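Local structure of conserved domain protein (Streptococcus pneumoniae, 4IAJ) at residues 3-8 and 20-25. The protein is of unknown function but belongs to the DUF4649 family and folds as a small antiparallel sheet with two helices. Sequence-based numbering, arbitrary orientation.
Sequences VLNMIE and TVTFES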
loop_
_atom_site.group_PDB
_atom_site.type_symbol
_atom_site.label_atom_id
_atom_site.label_comp_id
_atom_site.label_asym_id
_atom_site.label_seq_id
_atom_site.Cartn_x
_atom_site.Cartn_y
_atom_site.Cartn_z
ATOM N N VAL B 3 9.488 22.259 -28.715
ATOM C CA VAL B 3 9.895 21.667 -27.440
ATOM C C VAL B 3 9.966 20.153 -27.564
ATOM O O VAL B 3 9.045 19.541 -28.088
ATOM C CB VAL B 3 8.894 22.028 -26.313
ATOM C CG1 VAL B 3 9.358 21.475 -24.975
ATOM C CG2 VAL B 3 8.700 23.539 -26.239
ATOM N N LEU B 4 11.035 19.538 -27.062
ATOM C CA LEU B 4 11.187 18.087 -27.190
ATOM C C LEU B 4 10.071 17.340 -26.443
ATOM O O LEU B 4 9.450 16.428 -26.993
ATOM C CB LEU B 4 12.564 17.631 -26.693
ATOM C CG LEU B 4 13.007 16.221 -27.106
ATOM C CD1 LEU B 4 13.258 16.136 -28.608
ATOM C CD2 LEU B 4 14.249 15.806 -26.322
ATOM N N ASN B 5 9.810 17.746 -25.202
ATOM C CA ASN B 5 8.795 17.095 -24.364
ATOM C C ASN B 5 7.637 18.003 -23.985
ATOM O O ASN B 5 7.829 19.075 -23.406
ATOM C CB ASN B 5 9.443 16.579 -23.095
ATOM C CG ASN B 5 10.489 15.540 -23.376
ATOM O OD1 ASN B 5 10.229 14.569 -24.082
ATOM N ND2 ASN B 5 11.683 15.738 -22.842
HETATM N N MSE B 6 6.426 17.547 -24.268
HETATM C CA MSE B 6 5.245 18.312 -23.899
HETATM C C MSE B 6 5.116 18.520 -22.393
HETATM O O MSE B 6 4.650 19.577 -21.981
HETATM C CB MSE B 6 3.986 17.628 -24.412
HETATM C CG MSE B 6 3.070 18.681 -25.016
HETATM SE SE MSE B 6 1.490 17.711 -25.607
HETATM C CE MSE B 6 2.239 17.188 -27.352
ATOM N N ILE B 7 5.516 17.535 -21.583
ATOM C CA ILE B 7 5.454 17.646 -20.118
ATOM C C ILE B 7 6.803 17.332 -19.453
ATOM O O ILE B 7 7.415 16.309 -19.733
ATOM C CB ILE B 7 4.352 16.757 -19.515
ATOM C CG1 ILE B 7 3.003 17.167 -20.089
ATOM C CG2 ILE B 7 4.316 16.896 -18.000
ATOM C CD1 ILE B 7 1.829 16.392 -19.544
ATOM N N GLU B 8 7.262 18.255 -18.608
ATOM C CA GLU B 8 8.423 18.059 -17.759
ATOM C C GLU B 8 8.018 18.426 -16.349
ATOM O O GLU B 8 7.362 19.438 -16.138
ATOM C CB GLU B 8 9.597 18.916 -18.205
ATOM C CG GLU B 8 10.083 18.559 -19.601
ATOM C CD GLU B 8 11.536 18.946 -19.870
ATOM O OE1 GLU B 8 12.231 19.430 -18.941
ATOM O OE2 GLU B 8 11.984 18.749 -21.024
ATOM N N THR B 20 13.773 15.118 -12.051
ATOM C CA THR B 20 13.005 15.568 -13.202
ATOM C C THR B 20 12.537 14.354 -14.005
ATOM O O THR B 20 13.335 13.476 -14.298
ATOM C CB THR B 20 13.825 16.523 -14.084
ATOM O OG1 THR B 20 14.185 17.678 -13.315
ATOM C CG2 THR B 20 13.019 16.978 -15.294
ATOM N N VAL B 21 11.241 14.307 -14.312
ATOM C CA VAL B 21 10.687 13.305 -15.229
ATOM C C VAL B 21 10.062 14.038 -16.399
ATOM O O VAL B 21 9.612 15.168 -16.246
ATOM C CB VAL B 21 9.660 12.361 -14.573
ATOM C CG1 VAL B 21 10.350 11.487 -13.539
ATOM C CG2 VAL B 21 8.503 13.119 -13.928
ATOM N N THR B 22 10.057 13.392 -17.563
ATOM C CA THR B 22 9.535 13.995 -18.777
ATOM C C THR B 22 8.579 13.038 -19.481
ATOM O O THR B 22 8.704 11.811 -19.372
ATOM C CB THR B 22 10.658 14.388 -19.769
ATOM O OG1 THR B 22 11.332 13.218 -20.233
ATOM C CG2 THR B 22 11.677 15.295 -19.115
ATOM N N PHE B 23 7.625 13.617 -20.200
ATOM C CA PHE B 23 6.700 12.852 -21.005
ATOM C C PHE B 23 6.683 13.484 -22.377
ATOM O O PHE B 23 6.565 14.705 -22.503
ATOM C CB PHE B 23 5.320 12.793 -20.326
ATOM C CG PHE B 23 5.374 12.191 -18.944
ATOM C CD1 PHE B 23 5.274 10.817 -18.763
ATOM C CD2 PHE B 23 5.595 12.997 -17.833
ATOM C CE1 PHE B 23 5.356 10.270 -17.503
ATOM C CE2 PHE B 23 5.684 12.450 -16.564
ATOM C CZ PHE B 23 5.561 11.091 -16.395
ATOM N N GLU B 24 6.881 12.649 -23.397
ATOM C CA GLU B 24 6.959 13.121 -24.771
ATOM C C GLU B 24 5.603 13.657 -25.199
ATOM O O GLU B 24 5.523 14.700 -25.840
ATOM C CB GLU B 24 7.426 12.017 -25.723
ATOM C CG GLU B 24 7.715 12.524 -27.142
ATOM C CD GLU B 24 8.365 11.477 -28.044
ATOM O OE1 GLU B 24 8.990 10.520 -27.525
ATOM O OE2 GLU B 24 8.265 11.623 -29.279
ATOM N N SER B 25 4.540 12.964 -24.807
ATOM C CA SER B 25 3.183 13.427 -25.066
ATOM C C SER B 25 2.318 13.444 -23.804
ATOM O O SER B 25 2.647 12.837 -22.773
ATOM C CB SER B 25 2.525 12.541 -26.136
ATOM O OG SER B 25 2.207 11.262 -25.612
HETATM O O HOH W 1 9.931 11.851 -22.292
#
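A classic beta bulge lies at the open end of the antiparallel hairpin formed by strands 7-12 and 18-23, where Met6 and Ile7 both face Phe23. Ile7 and Phe23 form a hydrogen-bonded pair: Phe23 N reaches Ile7 O at 2.7 Å, and Ile7 N gives Phe23 O a bond of 3.2 Å, nearly straight at 169° and in the carbonyl plane. Met6 N, the additional N-H of the bulge, makes a weak bond of 3.4 Å to Glu24 O. The beta-branched Ile7 suits an extended strand; its CG2, anti to the backbone N, approaches Phe23 CD2 obliquely at 4.1 Å. On the opposite face of these two strands, Glu8 CG and CD both lie 3.7 Å from the methyl CG2 of Thr22, a beta-branched, hydroxyl-bearing residue suited to an exposed strand. Asn5 crosses Thr22 obliquely, ND2 3.5 Å from Thr22 CB, and one water spans them, donating to Asn5 OD1 and hydrogen-bonded to Thr22 OG1 at 2.8 Å. Just beyond the bulge, Ser25, its hydroxyl short enough for an N-cap, caps helix 26-35 through OG to Asp28 N. That helix covers the Ile7 and Phe23 face, where the flat Phe23 ring meets Phe29 edge-to-face, while strand 46-51 flanks strand 7-12 on its other side.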